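Local coordinates for protein putative branched-chain amino acid aminotransferase IlvE (Streptococcus mutans, PDB 4DQN) that probably catalyses the pyridoxal-phosphate-dependent transfer of the amino group of leucine, isoleucine or valine to 2-oxoglutarate, and back, at residues 187-190 with 191-194; 242-245 with 246-249. All coordinates share one frame; numbering follows the deposited sequence.

Contact 1 (187-190 with 191-194); sequences AKVG and GNYA
The loop that carries the predicted cofactor lysine in this class-IV aminotransferase runs here straight into helix 190-205, and Lys188, expected to bind pyridoxal phosphate but without it in this structure, meets Tyr193 from that helix's first turn. Lys188 NZ donates a hydrogen bond of 2.7 Å to Tyr193 OH. The lysine chain stays extended through chi3 and then bends at chi4 (63°), which turns NZ towards the phenol oxygen. A long, flexible chain suits a lysine expected to form the link to pyridoxal phosphate. On the ring's edge, in its plane, Val189 O lies 3.4 Å from Tyr193 CD1. Val189 O also accepts the N-H of Asn192 at 3.2 Å, with the donor 42° out of the carbonyl plane, while Gly190 O takes Ala194 N at 2.9 Å in a straighter bond. The Asn192 side chain runs obliquely across that of Val189, Asn192 ND2 lying 3.9 Å from Val189 CG2, and that nitrogen is hydrogen-bonded to Thr184 O. Around the contact, Lys188 packs on Phe61 and Glu62 of strand 59-68 and on Arg85 of helix 79-92, while Tyr193 makes a cation-pi contact with Arg178 and meets the ring of Tyr56 of the second subunit.

Contact 2 (242-245 with 246-249); sequences PLSP and SILP
Ser244 bends back on the chain that follows it, its OG accepting the N-H of Ser246 at 2.7 Å, with an N-H...O angle of 153°. Its chi1 of 145° is an unusual value, away from the staggered positions, and it holds the hydroxyl near both that N-H and Glu223, whose OE2 is hydrogen-bonded to the same OG. Ser246 sets its own OG anti to the backbone N (chi1 175°), where it meets the other carboxylate oxygen of Glu223. Small hydroxyl side chains fit here because two of them share one carboxylate. The backbone between them makes a type I beta turn from Ser244 to Ile247, in the loop joining strand 238-241 to helix 251-262; its closing bond, Ile247 N to Ser244 O, is weak at 3.3 Å. Pro245 takes the second place of the turn, where its ring-restricted phi suits the bend. Ile247, the last residue of the turn, reaches back with an extended arm, chi2 169°, and lays CD1 against Ser244 CB at 3.5 Å, a tight approach. Ile247 CD1 also touches Pro242 CB at 3.7 Å, so that an apolar arm lines the inner side of the bend, while Pro242 also packs on Ile222 and Phe230 of neighbouring strands.

Contact 1 comes first along the chain and closes before contact 2 opens; their centres lie about 14 Å apart, and all four segments belong to the class-IV aminotransferase region of the chain. Contact 1 spans the passage from loop into helix 190-205, whereas contact 2 occupies the loop leading from strand 238-241 to helix 251-262. They meet through one leucine: Leu248 CD1 packs against Lys188 CB at 3.6 Å, bringing the second loop up to the predicted cofactor-attachment lysine. Arg85 of helix 79-92 joins them as well, touching Lys188 and donating to Pro249 O. The 242-249 loop, distant in sequence, thus comes to lie beside Lys188, consistent with an active site assembled from several parts of the fold.

Contact 1 (187-190 with 191-194)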
loop_
_atom_site.group_PDB
_atom_site.type_symbol
_atom_site.label_atom_id
_atom_site.label_comp_id
_atom_site.label_asym_id
_atom_site.label_seq_id
_atom_site.Cartn_x
_atom_site.Cartn_y
_atom_site.Cartn_z
ATOM N N ALA A 187 2.794 10.746 1.142
ATOM C CA ALA A 187 2.800 10.070 2.436
ATOM C C ALA A 187 3.787 8.902 2.391
ATOM O O ALA A 187 3.788 8.127 1.429
ATOM C CB ALA A 187 1.378 9.570 2.773
ATOM N N LYS A 188 4.635 8.774 3.413
ATOM C CA LYS A 188 5.616 7.683 3.443
ATOM C C LYS A 188 4.943 6.383 3.883
ATOM O O LYS A 188 5.071 5.961 5.041
ATOM C CB LYS A 188 6.775 8.031 4.388
ATOM C CG LYS A 188 8.091 7.306 4.085
ATOM C CD LYS A 188 9.246 8.051 4.744
ATOM C CE LYS A 188 10.582 7.381 4.476
ATOM N NZ LYS A 188 10.925 7.364 3.023
ATOM N N VAL A 189 4.225 5.748 2.956
ATOM C CA VAL A 189 3.466 4.540 3.276
ATOM C C VAL A 189 3.859 3.379 2.368
ATOM O O VAL A 189 4.256 3.578 1.215
ATOM C CB VAL A 189 1.941 4.786 3.181
ATOM C CG1 VAL A 189 1.532 5.872 4.140
ATOM C CG2 VAL A 189 1.546 5.188 1.761
ATOM N N GLY A 190 3.740 2.165 2.892
ATOM C CA GLY A 190 4.100 0.970 2.146
ATOM C C GLY A 190 3.498 0.846 0.757
ATOM O O GLY A 190 4.134 0.287 -0.151
ATOM N N GLY A 191 2.279 1.352 0.572
ATOM C CA GLY A 191 1.601 1.206 -0.710
ATOM C C GLY A 191 2.393 1.785 -1.879
ATOM O O GLY A 191 2.415 1.212 -2.977
ATOM N N ASN A 192 3.047 2.923 -1.646
ATOM C CA ASN A 192 3.858 3.563 -2.678
ATOM C C ASN A 192 5.045 2.689 -3.026
ATOM O O ASN A 192 5.456 2.617 -4.179
ATOM C CB ASN A 192 4.382 4.929 -2.206
ATOM C CG ASN A 192 3.271 5.879 -1.806
ATOM O OD1 ASN A 192 2.110 5.685 -2.182
ATOM N ND2 ASN A 192 3.623 6.920 -1.040
ATOM N N TYR A 193 5.612 2.040 -2.015
ATOM C CA TYR A 193 6.800 1.222 -2.225
ATOM C C TYR A 193 6.473 -0.091 -2.926
ATOM O O TYR A 193 7.235 -0.553 -3.791
ATOM C CB TYR A 193 7.525 0.986 -0.898
ATOM C CG TYR A 193 8.234 2.225 -0.388
ATOM C CD1 TYR A 193 7.536 3.222 0.283
ATOM C CD2 TYR A 193 9.601 2.397 -0.578
ATOM C CE1 TYR A 193 8.174 4.358 0.753
ATOM C CE2 TYR A 193 10.254 3.535 -0.103
ATOM C CZ TYR A 193 9.527 4.510 0.556
ATOM O OH TYR A 193 10.159 5.648 1.041
ATOM N N ALA A 194 5.339 -0.691 -2.569
ATOM C CA ALA A 194 4.878 -1.908 -3.256
ATOM C C ALA A 194 4.753 -1.694 -4.766
ATOM O O ALA A 194 5.149 -2.549 -5.573
ATOM C CB ALA A 194 3.531 -2.390 -2.666
#

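Contact 2 (242-245 with 246-249)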
loop_
_atom_site.group_PDB
_atom_site.type_symbol
_atom_site.label_atom_id
_atom_site.label_comp_id
_atom_site.label_asym_id
_atom_site.label_seq_id
_atom_site.Cartn_x
_atom_site.Cartn_y
_atom_site.Cartn_z
ATOM N N PRO A 242 11.833 19.212 -7.928
ATOM C CA PRO A 242 10.411 19.095 -8.269
ATOM C C PRO A 242 9.469 19.374 -7.101
ATOM O O PRO A 242 9.721 18.995 -5.951
ATOM C CB PRO A 242 10.276 17.626 -8.696
ATOM C CG PRO A 242 11.630 17.283 -9.227
ATOM C CD PRO A 242 12.587 18.006 -8.313
ATOM N N LEU A 243 8.370 20.048 -7.413
ATOM C CA LEU A 243 7.292 20.219 -6.459
ATOM C C LEU A 243 5.990 19.649 -7.015
ATOM O O LEU A 243 5.439 20.153 -7.998
ATOM C CB LEU A 243 7.106 21.697 -6.134
ATOM C CG LEU A 243 5.911 22.042 -5.243
ATOM C CD1 LEU A 243 5.851 21.148 -3.989
ATOM C CD2 LEU A 243 5.998 23.508 -4.870
ATOM N N SER A 244 5.493 18.600 -6.376
ATOM C CA SER A 244 4.194 18.047 -6.726
ATOM C C SER A 244 3.537 17.555 -5.454
ATOM O O SER A 244 4.229 17.213 -4.497
ATOM C CB SER A 244 4.341 16.899 -7.729
ATOM O OG SER A 244 3.362 15.889 -7.505
ATOM N N PRO A 245 2.196 17.526 -5.437
ATOM C CA PRO A 245 1.445 16.988 -4.297
ATOM C C PRO A 245 1.462 15.462 -4.288
ATOM O O PRO A 245 0.802 14.844 -3.446
ATOM C CB PRO A 245 0.020 17.471 -4.574
ATOM C CG PRO A 245 -0.055 17.563 -6.072
ATOM C CD PRO A 245 1.305 18.037 -6.499
ATOM N N SER A 246 2.192 14.876 -5.238
ATOM C CA SER A 246 2.267 13.427 -5.410
ATOM C C SER A 246 3.662 12.944 -4.992
ATOM O O SER A 246 3.969 11.748 -5.016
ATOM C CB SER A 246 1.975 13.067 -6.879
ATOM O OG SER A 246 2.140 11.679 -7.123
ATOM N N ILE A 247 4.495 13.898 -4.590
ATOM C CA ILE A 247 5.887 13.636 -4.235
ATOM C C ILE A 247 6.076 13.584 -2.712
ATOM O O ILE A 247 5.486 14.383 -1.978
ATOM C CB ILE A 247 6.794 14.747 -4.838
ATOM C CG1 ILE A 247 6.917 14.570 -6.358
ATOM C CG2 ILE A 247 8.168 14.780 -4.180
ATOM C CD1 ILE A 247 7.567 15.768 -7.047
ATOM N N LEU A 248 6.880 12.633 -2.241
ATOM C CA LEU A 248 7.290 12.609 -0.838
ATOM C C LEU A 248 8.349 13.680 -0.592
ATOM O O LEU A 248 9.428 13.633 -1.177
ATOM C CB LEU A 248 7.879 11.249 -0.462
ATOM C CG LEU A 248 8.454 11.233 0.960
ATOM C CD1 LEU A 248 7.465 10.593 1.907
ATOM C CD2 LEU A 248 9.805 10.533 1.027
ATOM N N PRO A 249 8.053 14.643 0.292
ATOM C CA PRO A 249 9.033 15.695 0.585
ATOM C C PRO A 249 10.126 15.207 1.547
ATOM O O PRO A 249 9.846 15.008 2.735
ATOM C CB PRO A 249 8.182 16.788 1.246
ATOM C CG PRO A 249 6.940 16.080 1.775
ATOM C CD PRO A 249 6.909 14.671 1.219
#